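Side-chain contacts in methionine-binding protein (Coxiella burnetii, PDB 3TQW), which binds methionine in the cleft between its two lobes and probably delivers it to an ABC transporter in the membrane: residues M57-L61 against P62-A66; K65-I68 against E69-Y73; V152-D155 against A156-S160; K231-G234 against D235-P239. All blocks are in the same frame, centred on the assembly; numbering follows the deposited sequence. Where two conformers were deposited one is given.

Contact 1: M57-L61 against P62-A66; sequences MFQHL and PYLKA. With MET (methionine), chain C.
Phe58 and Tyr63 meet as an offset edge-to-face pair where strand 57-60 passes into the N-terminal turn of helix 61-71, part of the methionine pocket of this periplasmic-binding-protein fold. The ring planes stand at 77°, the edge of Phe58 turned toward the face of Tyr63, with Phe58 CE2 4.1 Å from Tyr63 CE1. The S-methyl end of the bound methionine fits beside this pair: its CE lies 3.6 Å above the plane of the Tyr63 ring, off-centre, and its SD sits over one face of the His60 imidazole, 3.4 Å from His60 NE2. Flat, polarisable rings suit a thioether, which needs contact more than hydrogen bonds.

Farther out, in the conformer given, the end of Lys65 passes obliquely by Leu61, a contact that is doubtful in detail. Gln59 places OE1 at the edge of the Tyr63 ring, in its plane, and the same oxygen accepts from Asn45, which fixes the amide.

At the polar edge His60 is the N-cap. With chi1 at 46°, CG lies between the backbone N and the carbonyl carbon, which turns the imidazole edge, with ND1, toward the amides of the first turn. NE2 is hydrogen-bonded to Asn113 OD1, while Tyr63 N, lying near the plane of the imidazole, donates to His60 ND1 at 3.1 Å.

Contact 2: K65-I68 against E69-Y73; sequences KAQI and EMRGY
Gln67 reaches from the last turns of helix 61-71 toward Arg71 and Tyr73, the buried side chain of an otherwise largely exposed helix end. From CB, CG is sent anti to the backbone N (chi1 -163°) and the chain runs on extended. Gln67 CG touches Arg71 CG at 3.8 Å, one turn further on, where the two side chains set off side by side in the same direction. The next atom, Gln67 CD, lies 3.8 Å from Tyr73 CE2, at the edge of the phenol ring and in its plane; amide and ring are turned 75° from each other. At the tip both polar atoms are held: OE1 accepts from Asn45, and Gln67 NE2 donates to the backbone O of Asn42 and to a water O at 3.0 Å. Arg71 NH1 donates to the same water, which lies at the edge of the guanidinium. Glutamine suits the place because one neutral group can accept and donate at once.

Arg71 bends at chi2 and chi3, bringing one face of its guanidinium up to the end of the phenol, with Tyr73 OH 3.4 Å above its centre, while Arg71 CB rests on a face of the ring. The backbone bonds of the helix finish with Gly72 N to Ile68 O at 2.7 Å. Gly72 then takes positive phi (83°), where a side chain would press on the preceding carbonyl, and the chain turns away.

This C-terminal end of helix 61-71 packs beside helix 44-49, where Tyr73 lies on Asn45 and Ala49 and its OH is hydrogen-bonded to Glu46, just before strand 75-83 begins.

Contact 3: V152-D155 against A156-S160; sequences VELD and AAQLS
Asp155, Leu154 and Gln158 carry most of this turn, which follows the end of strand 150-154. Asp155 turns back on the chain after it: with chi1 at 177°, CG lies anti to the backbone N and beside the carbonyl carbon, and Asp155 OD2 receives Ala157 N at 3.1 Å. That N-H comes from above the carboxylate plane, 55° out of it. The backbone O of Asp155 accepts from Gln158 N at 2.8 Å, closing the turn. A short acidic side chain suits a place where the amide two residues on can be met by a side-chain oxygen.

Leu154 crosses Gln158 at about a right angle, its CD2 3.8 Å from Gln158 NE2, so the amide lies against the leucine's methyl end. The other end of the amide, Gln158 OE1, accepts from a water O at 2.6 Å, and that water accepts from Asp155 N. Inward, Leu154 CB meets Leu159 CD2 at 3.9 Å, and both leucines lie on Ala106 of strand 104-108. Ala156, small enough for its buried position, touches Tyr41 and Asn172 of the methionine pocket.

An aspartate accepting through its side chain from the amide two residues on is an Asx turn, here at the end of an edge strand of the five-stranded sheet of a periplasmic-binding-protein lobe.

Contact 4: K231-G234 against D235-P239; sequences KIFG and DGAIP
Phe233 CB and Ala237 CB meet at 3.4 Å, a tight apolar contact across the turn that joins helix 223-233 to strand 238-239, an edge strand of the six-stranded sheet in this periplasmic-binding-protein fold. The Ala237 methyl, CB, also lies 3.8 Å from Phe233 CG, at the root of the ring. A small residue suits this spot, since the chain doubles back closely on the phenylalanine.

Two backbone bonds draw the turn together. Gly236 N donates to Phe233 O at 2.8 Å, from above the carbonyl plane, and Ala237 N reaches Gly234 O in a weak bond of 3.4 Å that is nonetheless nearly straight, at 171°. Gly234 leaves the helix with positive phi (53°), and at Gly236 a side chain would strike Phe233 O; glycine meets both demands.

Farther out, the Phe233 ring is set by its neighbours. With chi1 at -62° CG lies anti to the carbonyl carbon, which leads the ring away from 235-239; Ile232 CG2 lies 3.5 Å above one face, toward its rim. The ring also meets Tyr84 and touches Glu14, both residues of the methionine pocket, which is consistent with a second-shell place behind that site. One water spans the turn, its O donating to Gly234 O at 2.9 Å and to Ala237 O at 2.8 Å.

Overall arrangement
Contacts 1 and 4 are buried, contact 3 is partly buried and contact 2 lies at the surface. Contacts 1 and 2 follow each other on helix 61-71 and share Lys65 and Ala66: the first touches the ligand at the helix's N-terminal end, the second ends the helix at a glycine, with a water joining Gln67 and Arg71 beside it. Contact 4, about 19 Å from contact 1 between centres, reaches the same six-stranded sheet, whereas contact 3 belongs to the five-stranded one. Rings and a capping histidine serve the pocket in contact 1, while contacts 3 and 4 are backbone-bonded turns, one using an aspartate as acceptor, the other two glycines and a methyl group.

Contact 1: M57-L61 against P62-A66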
loop_
_atom_site.group_PDB
_atom_site.type_symbol
_atom_site.label_atom_id
_atom_site.label_comp_id
_atom_site.label_asym_id
_atom_site.label_seq_id
_atom_site.Cartn_x
_atom_site.Cartn_y
_atom_site.Cartn_z
HETATM N N MSE A 57 -6.453 -3.722 -8.319
HETATM C CA MSE A 57 -6.635 -3.474 -6.899
HETATM C C MSE A 57 -5.283 -3.623 -6.226
HETATM O O MSE A 57 -4.874 -4.737 -5.891
HETATM C CB MSE A 57 -7.616 -4.479 -6.288
HETATM C CG MSE A 57 -7.883 -4.214 -4.795
HETATM SE SE MSE A 57 -8.271 -5.836 -3.759
HETATM C CE MSE A 57 -6.518 -6.706 -3.891
ATOM N N PHE A 58 -4.580 -2.512 -6.035
ATOM C CA PHE A 58 -3.239 -2.579 -5.466
ATOM C C PHE A 58 -2.747 -1.275 -4.847
ATOM O O PHE A 58 -1.712 -1.264 -4.177
ATOM C CB PHE A 58 -2.236 -3.011 -6.539
ATOM C CG PHE A 58 -1.780 -1.885 -7.424
ATOM C CD1 PHE A 58 -2.584 -1.435 -8.463
ATOM C CD2 PHE A 58 -0.552 -1.274 -7.219
ATOM C CE1 PHE A 58 -2.170 -0.386 -9.277
ATOM C CE2 PHE A 58 -0.134 -0.226 -8.030
ATOM C CZ PHE A 58 -0.943 0.214 -9.059
ATOM N N GLN A 59 -3.466 -0.179 -5.073
ATOM C CA GLN A 59 -2.934 1.144 -4.757
ATOM C C GLN A 59 -3.896 2.012 -3.956
ATOM O O GLN A 59 -5.109 1.763 -3.929
ATOM C CB GLN A 59 -2.590 1.881 -6.058
ATOM C CG GLN A 59 -3.805 2.521 -6.712
ATOM C CD GLN A 59 -3.599 2.802 -8.180
ATOM O OE1 GLN A 59 -2.672 3.511 -8.567
ATOM N NE2 GLN A 59 -4.469 2.245 -9.013
ATOM N N HIS A 60 -3.351 3.048 -3.322
ATOM C CA HIS A 60 -4.177 4.102 -2.733
ATOM C C HIS A 60 -4.312 5.300 -3.679
ATOM O O HIS A 60 -3.629 5.377 -4.704
ATOM C CB HIS A 60 -3.650 4.531 -1.354
ATOM C CG HIS A 60 -2.169 4.763 -1.301
ATOM N ND1 HIS A 60 -1.538 5.737 -2.046
ATOM C CD2 HIS A 60 -1.200 4.167 -0.567
ATOM C CE1 HIS A 60 -0.244 5.722 -1.783
ATOM N NE2 HIS A 60 -0.009 4.776 -0.890
ATOM N N LEU A 61 -5.190 6.230 -3.323
ATOM C CA LEU A 61 -5.489 7.374 -4.180
ATOM C C LEU A 61 -4.283 8.295 -4.441
ATOM O O LEU A 61 -4.080 8.737 -5.571
ATOM C CB LEU A 61 -6.677 8.159 -3.617
ATOM C CG LEU A 61 -7.371 9.161 -4.535
ATOM C CD1 LEU A 61 -7.624 8.557 -5.907
ATOM C CD2 LEU A 61 -8.674 9.651 -3.906
ATOM N N PRO A 62 -3.478 8.590 -3.404
ATOM C CA PRO A 62 -2.289 9.415 -3.657
ATOM C C PRO A 62 -1.325 8.772 -4.659
ATOM O O PRO A 62 -0.740 9.476 -5.482
ATOM C CB PRO A 62 -1.633 9.517 -2.274
ATOM C CG PRO A 62 -2.801 9.385 -1.320
ATOM C CD PRO A 62 -3.674 8.340 -1.965
ATOM N N TYR A 63 -1.153 7.457 -4.594
ATOM C CA TYR A 63 -0.332 6.779 -5.586
ATOM C C TYR A 63 -0.934 6.923 -6.989
ATOM O O TYR A 63 -0.226 7.201 -7.956
ATOM C CB TYR A 63 -0.146 5.301 -5.236
ATOM C CG TYR A 63 0.880 4.625 -6.115
ATOM C CD1 TYR A 63 0.526 4.120 -7.363
ATOM C CD2 TYR A 63 2.205 4.512 -5.710
ATOM C CE1 TYR A 63 1.472 3.504 -8.185
ATOM C CE2 TYR A 63 3.156 3.894 -6.520
ATOM C CZ TYR A 63 2.782 3.401 -7.755
ATOM O OH TYR A 63 3.720 2.795 -8.566
ATOM N N LEU A 64 -2.245 6.733 -7.093
ATOM C CA LEU A 64 -2.933 6.848 -8.377
ATOM C C LEU A 64 -2.783 8.248 -8.963
ATOM O O LEU A 64 -2.443 8.412 -10.137
ATOM C CB LEU A 64 -4.418 6.510 -8.211
ATOM C CG LEU A 64 -5.286 6.677 -9.455
ATOM C CD1 LEU A 64 -4.690 5.903 -10.631
ATOM C CD2 LEU A 64 -6.725 6.224 -9.173
ATOM N N LYS A 65 -3.041 9.256 -8.138
ATOM C CA LYS A 65 -2.903 10.641 -8.560
ATOM C C LYS A 65 -1.477 10.935 -9.006
ATOM O O LYS A 65 -1.258 11.627 -10.000
ATOM C CB LYS A 65 -3.312 11.590 -7.429
ATOM C CG LYS A 65 -4.793 11.507 -7.067
ATOM C CD LYS A 65 -5.124 12.389 -5.869
ATOM C CE LYS A 65 -6.618 12.356 -5.553
ATOM N NZ LYS A 65 -6.949 13.106 -4.306
ATOM N N ALA A 66 -0.503 10.412 -8.269
ATOM C CA ALA A 66 0.895 10.649 -8.620
ATOM C C ALA A 66 1.259 10.020 -9.970
ATOM O O ALA A 66 1.883 10.669 -10.815
ATOM C CB ALA A 66 1.824 10.153 -7.508
HETATM N N MET C . -1.030 -1.867 -0.628
HETATM C CA MET C . -0.102 -0.734 -0.526
HETATM C C MET C . -0.376 0.029 0.767
HETATM O O MET C . -1.533 0.176 1.158
HETATM C CB MET C . -0.269 0.190 -1.741
HETATM C CG MET C . 0.677 1.394 -1.796
HETATM S SD MET C . 0.393 2.414 -3.267
HETATM C CE MET C . 0.905 1.259 -4.538
HETATM O OXT MET C . 0.532 0.510 1.451
#

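Contact 2: K65-I68 against E69-Y73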
loop_
_atom_site.group_PDB
_atom_site.type_symbol
_atom_site.label_atom_id
_atom_site.label_comp_id
_atom_site.label_asym_id
_atom_site.label_seq_id
_atom_site.Cartn_x
_atom_site.Cartn_y
_atom_site.Cartn_z
ATOM N N LYS A 65 -3.041 9.256 -8.138
ATOM C CA LYS A 65 -2.903 10.641 -8.560
ATOM C C LYS A 65 -1.477 10.935 -9.006
ATOM O O LYS A 65 -1.258 11.627 -10.000
ATOM C CB LYS A 65 -3.312 11.590 -7.429
ATOM C CG LYS A 65 -4.793 11.507 -7.067
ATOM C CD LYS A 65 -5.124 12.389 -5.869
ATOM C CE LYS A 65 -6.618 12.356 -5.553
ATOM N NZ LYS A 65 -6.949 13.106 -4.306
ATOM N N ALA A 66 -0.503 10.412 -8.269
ATOM C CA ALA A 66 0.895 10.649 -8.620
ATOM C C ALA A 66 1.259 10.020 -9.970
ATOM O O ALA A 66 1.883 10.669 -10.815
ATOM C CB ALA A 66 1.824 10.153 -7.508
ATOM N N GLN A 67 0.862 8.769 -10.191
ATOM C CA GLN A 67 1.182 8.125 -11.465
ATOM C C GLN A 67 0.400 8.716 -12.647
ATOM O O GLN A 67 0.902 8.745 -13.769
ATOM C CB GLN A 67 1.044 6.596 -11.420
ATOM C CG GLN A 67 1.768 5.940 -12.610
ATOM C CD GLN A 67 1.855 4.423 -12.553
ATOM O OE1 GLN A 67 0.972 3.750 -12.020
ATOM N NE2 GLN A 67 2.926 3.875 -13.140
ATOM N N ILE A 68 -0.811 9.200 -12.396
ATOM C CA ILE A 68 -1.565 9.912 -13.430
ATOM C C ILE A 68 -0.828 11.183 -13.838
ATOM O O ILE A 68 -0.740 11.517 -15.019
ATOM C CB ILE A 68 -2.991 10.272 -12.957
ATOM C CG1 ILE A 68 -3.890 9.037 -12.988
ATOM C CG2 ILE A 68 -3.590 11.376 -13.832
ATOM C CD1 ILE A 68 -5.268 9.264 -12.387
ATOM N N GLU A 69 -0.293 11.898 -12.857
ATOM C CA GLU A 69 0.450 13.116 -13.156
ATOM C C GLU A 69 1.701 12.806 -13.985
ATOM O O GLU A 69 2.091 13.589 -14.851
ATOM C CB GLU A 69 0.810 13.854 -11.866
ATOM C CG GLU A 69 1.726 15.048 -12.066
ATOM C CD GLU A 69 1.081 16.155 -12.887
ATOM O OE1 GLU A 69 -0.162 16.287 -12.842
ATOM O OE2 GLU A 69 1.818 16.891 -13.579
HETATM N N MSE A 70 2.318 11.659 -13.715
HETATM C CA MSE A 70 3.533 11.251 -14.413
HETATM C C MSE A 70 3.265 10.753 -15.826
HETATM O O MSE A 70 4.020 11.053 -16.755
HETATM C CB MSE A 70 4.226 10.127 -13.645
HETATM C CG MSE A 70 5.156 10.581 -12.546
HETATM SE SE MSE A 70 5.983 9.021 -11.718
HETATM C CE MSE A 70 4.807 8.849 -10.173
ATOM N N ARG A 71 2.199 9.976 -15.972
ATOM C CA ARG A 71 1.961 9.209 -17.195
ATOM C C ARG A 71 0.724 9.631 -17.996
ATOM O O ARG A 71 0.629 9.337 -19.183
ATOM C CB ARG A 71 1.868 7.707 -16.878
ATOM C CG ARG A 71 3.002 7.166 -16.012
ATOM C CD ARG A 71 4.347 7.245 -16.721
ATOM N NE ARG A 71 4.422 6.360 -17.881
ATOM C CZ ARG A 71 4.837 5.097 -17.837
ATOM N NH1 ARG A 71 5.212 4.557 -16.685
ATOM N NH2 ARG A 71 4.876 4.372 -18.946
ATOM N N GLY A 72 -0.222 10.305 -17.350
ATOM C CA GLY A 72 -1.384 10.824 -18.053
ATOM C C GLY A 72 -2.505 9.814 -18.255
ATOM O O GLY A 72 -3.395 10.029 -19.076
ATOM N N TYR A 73 -2.468 8.714 -17.507
ATOM C CA TYR A 73 -3.498 7.680 -17.605
ATOM C C TYR A 73 -4.887 8.238 -17.315
ATOM O O TYR A 73 -5.062 9.053 -16.411
ATOM C CB TYR A 73 -3.221 6.543 -16.616
ATOM C CG TYR A 73 -1.913 5.819 -16.824
ATOM C CD1 TYR A 73 -1.453 5.515 -18.101
ATOM C CD2 TYR A 73 -1.134 5.444 -15.739
ATOM C CE1 TYR A 73 -0.252 4.853 -18.283
ATOM C CE2 TYR A 73 0.061 4.786 -15.914
ATOM C CZ TYR A 73 0.498 4.493 -17.182
ATOM O OH TYR A 73 1.696 3.836 -17.342
HETATM O O HOH W 1 5.278 5.620 -13.612
#

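Contact 3: V152-D155 against A156-S160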
loop_
_atom_site.group_PDB
_atom_site.type_symbol
_atom_site.label_atom_id
_atom_site.label_comp_id
_atom_site.label_asym_id
_atom_site.label_seq_id
_atom_site.Cartn_x
_atom_site.Cartn_y
_atom_site.Cartn_z
ATOM N N VAL A 152 17.274 6.808 3.696
ATOM C CA VAL A 152 17.663 5.960 2.578
ATOM C C VAL A 152 16.434 5.637 1.730
ATOM O O VAL A 152 15.485 5.031 2.216
ATOM C CB VAL A 152 18.283 4.646 3.086
ATOM C CG1 VAL A 152 18.652 3.737 1.925
ATOM C CG2 VAL A 152 19.503 4.940 3.943
ATOM N N GLU A 153 16.456 6.041 0.464
ATOM C CA GLU A 153 15.308 5.853 -0.412
ATOM C C GLU A 153 15.435 4.592 -1.277
ATOM O O GLU A 153 16.275 4.521 -2.171
ATOM C CB GLU A 153 15.089 7.119 -1.247
ATOM C CG GLU A 153 14.880 8.369 -0.362
ATOM C CD GLU A 153 15.323 9.664 -1.021
ATOM O OE1 GLU A 153 14.447 10.463 -1.416
ATOM O OE2 GLU A 153 16.552 9.893 -1.132
ATOM N N LEU A 154 14.598 3.595 -0.985
ATOM C CA LEU A 154 14.607 2.320 -1.702
ATOM C C LEU A 154 13.268 2.030 -2.364
ATOM O O LEU A 154 12.218 2.455 -1.880
ATOM C CB LEU A 154 14.927 1.168 -0.743
ATOM C CG LEU A 154 16.200 1.335 0.096
ATOM C CD1 LEU A 154 16.321 0.208 1.113
ATOM C CD2 LEU A 154 17.424 1.384 -0.796
ATOM N N ASP A 155 13.306 1.284 -3.462
ATOM C CA ASP A 155 12.078 0.784 -4.064
ATOM C C ASP A 155 11.303 -0.039 -3.033
ATOM O O ASP A 155 11.891 -0.807 -2.268
ATOM C CB ASP A 155 12.390 -0.070 -5.292
ATOM C CG ASP A 155 11.149 -0.677 -5.900
ATOM O OD1 ASP A 155 10.444 0.043 -6.635
ATOM O OD2 ASP A 155 10.865 -1.863 -5.619
ATOM N N ALA A 156 9.985 0.127 -3.016
ATOM C CA ALA A 156 9.134 -0.497 -2.000
ATOM C C ALA A 156 9.362 -2.000 -1.837
ATOM O O ALA A 156 9.269 -2.533 -0.730
ATOM C CB ALA A 156 7.662 -0.222 -2.302
ATOM N N ALA A 157 9.642 -2.683 -2.943
ATOM C CA ALA A 157 9.803 -4.136 -2.928
ATOM C C ALA A 157 11.165 -4.570 -2.391
ATOM O O ALA A 157 11.426 -5.765 -2.248
ATOM C CB ALA A 157 9.577 -4.718 -4.330
ATOM N N GLN A 158 12.027 -3.599 -2.099
ATOM C CA GLN A 158 13.371 -3.875 -1.589
ATOM C C GLN A 158 13.472 -3.629 -0.082
ATOM O O GLN A 158 14.417 -4.078 0.564
ATOM C CB GLN A 158 14.425 -3.023 -2.332
ATOM C CG GLN A 158 15.855 -3.202 -1.790
ATOM C CD GLN A 158 16.925 -2.342 -2.481
ATOM O OE1 GLN A 158 16.725 -1.819 -3.580
ATOM N NE2 GLN A 158 18.074 -2.207 -1.827
ATOM N N LEU A 159 12.497 -2.918 0.476
ATOM C CA LEU A 159 12.592 -2.460 1.862
ATOM C C LEU A 159 12.684 -3.604 2.872
ATOM O O LEU A 159 13.408 -3.508 3.864
ATOM C CB LEU A 159 11.433 -1.518 2.208
ATOM C CG LEU A 159 11.507 -0.132 1.560
ATOM C CD1 LEU A 159 10.132 0.497 1.459
ATOM C CD2 LEU A 159 12.476 0.779 2.330
ATOM N N SER A 160 11.966 -4.689 2.624
ATOM C CA SER A 160 11.946 -5.787 3.589
ATOM C C SER A 160 13.289 -6.508 3.718
ATOM O O SER A 160 13.539 -7.176 4.717
ATOM C CB SER A 160 10.829 -6.786 3.274
ATOM O OG SER A 160 11.125 -7.551 2.121
HETATM O O HOH W 2 15.991 0.477 -4.423
#

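Contact 4: K231-G234 against D235-P239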
loop_
_atom_site.group_PDB
_atom_site.type_symbol
_atom_site.label_atom_id
_atom_site.label_comp_id
_atom_site.label_asym_id
_atom_site.label_seq_id
_atom_site.Cartn_x
_atom_site.Cartn_y
_atom_site.Cartn_z
ATOM N N LYS A 231 -7.953 -13.174 8.449
ATOM C CA LYS A 231 -7.012 -14.287 8.533
ATOM C C LYS A 231 -5.658 -13.932 7.910
ATOM O O LYS A 231 -4.613 -14.347 8.401
ATOM C CB LYS A 231 -7.581 -15.546 7.876
ATOM C CG LYS A 231 -8.905 -16.043 8.466
ATOM C CD LYS A 231 -9.143 -17.497 8.089
ATOM C CE LYS A 231 -10.628 -17.871 8.045
ATOM N NZ LYS A 231 -11.477 -17.115 9.001
ATOM N N ILE A 232 -5.686 -13.157 6.829
ATOM C CA ILE A 232 -4.470 -12.820 6.100
ATOM C C ILE A 232 -3.715 -11.652 6.741
ATOM O O ILE A 232 -2.491 -11.688 6.857
ATOM C CB ILE A 232 -4.782 -12.491 4.619
ATOM C CG1 ILE A 232 -5.410 -13.704 3.920
ATOM C CG2 ILE A 232 -3.523 -12.043 3.885
ATOM C CD1 ILE A 232 -6.166 -13.344 2.657
ATOM N N PHE A 233 -4.453 -10.628 7.168
ATOM C CA PHE A 233 -3.852 -9.371 7.624
ATOM C C PHE A 233 -4.062 -9.062 9.107
ATOM O O PHE A 233 -3.425 -8.154 9.656
ATOM C CB PHE A 233 -4.402 -8.197 6.809
ATOM C CG PHE A 233 -4.096 -8.273 5.340
ATOM C CD1 PHE A 233 -2.863 -7.867 4.852
ATOM C CD2 PHE A 233 -5.047 -8.738 4.444
ATOM C CE1 PHE A 233 -2.577 -7.935 3.491
ATOM C CE2 PHE A 233 -4.770 -8.804 3.086
ATOM C CZ PHE A 233 -3.534 -8.399 2.610
ATOM N N GLY A 234 -4.964 -9.794 9.753
ATOM C CA GLY A 234 -5.342 -9.473 11.120
ATOM C C GLY A 234 -5.765 -8.019 11.212
ATOM O O GLY A 234 -6.439 -7.500 10.315
ATOM N N ASP A 235 -5.355 -7.351 12.290
ATOM C CA ASP A 235 -5.663 -5.937 12.484
ATOM C C ASP A 235 -4.937 -5.037 11.481
ATOM O O ASP A 235 -5.113 -3.820 11.499
ATOM C CB ASP A 235 -5.311 -5.502 13.910
ATOM C CG ASP A 235 -6.129 -6.233 14.958
ATOM O OD1 ASP A 235 -7.233 -6.716 14.624
ATOM O OD2 ASP A 235 -5.674 -6.322 16.119
ATOM N N GLY A 236 -4.125 -5.636 10.616
ATOM C CA GLY A 236 -3.344 -4.881 9.654
ATOM C C GLY A 236 -4.149 -4.429 8.449
ATOM O O GLY A 236 -3.657 -3.657 7.622
ATOM N N ALA A 237 -5.382 -4.918 8.346
ATOM C CA ALA A 237 -6.300 -4.477 7.301
ATOM C C ALA A 237 -7.595 -3.965 7.916
ATOM O O ALA A 237 -8.224 -4.650 8.724
ATOM C CB ALA A 237 -6.591 -5.609 6.327
ATOM N N ILE A 238 -7.986 -2.757 7.533
ATOM C CA ILE A 238 -9.207 -2.150 8.029
ATOM C C ILE A 238 -10.139 -1.868 6.866
ATOM O O ILE A 238 -9.771 -1.151 5.942
ATOM C CB ILE A 238 -8.909 -0.835 8.758
ATOM C CG1 ILE A 238 -7.829 -1.063 9.817
ATOM C CG2 ILE A 238 -10.183 -0.264 9.385
ATOM C CD1 ILE A 238 -7.345 0.192 10.453
ATOM N N PRO A 239 -11.347 -2.451 6.902
ATOM C CA PRO A 239 -12.351 -2.237 5.860
ATOM C C PRO A 239 -12.550 -0.746 5.621
ATOM O O PRO A 239 -12.637 0.017 6.579
ATOM C CB PRO A 239 -13.611 -2.864 6.461
ATOM C CG PRO A 239 -13.083 -3.943 7.356
ATOM C CD PRO A 239 -11.820 -3.379 7.946
HETATM O O HOH W 3 -8.858 -7.388 8.770
#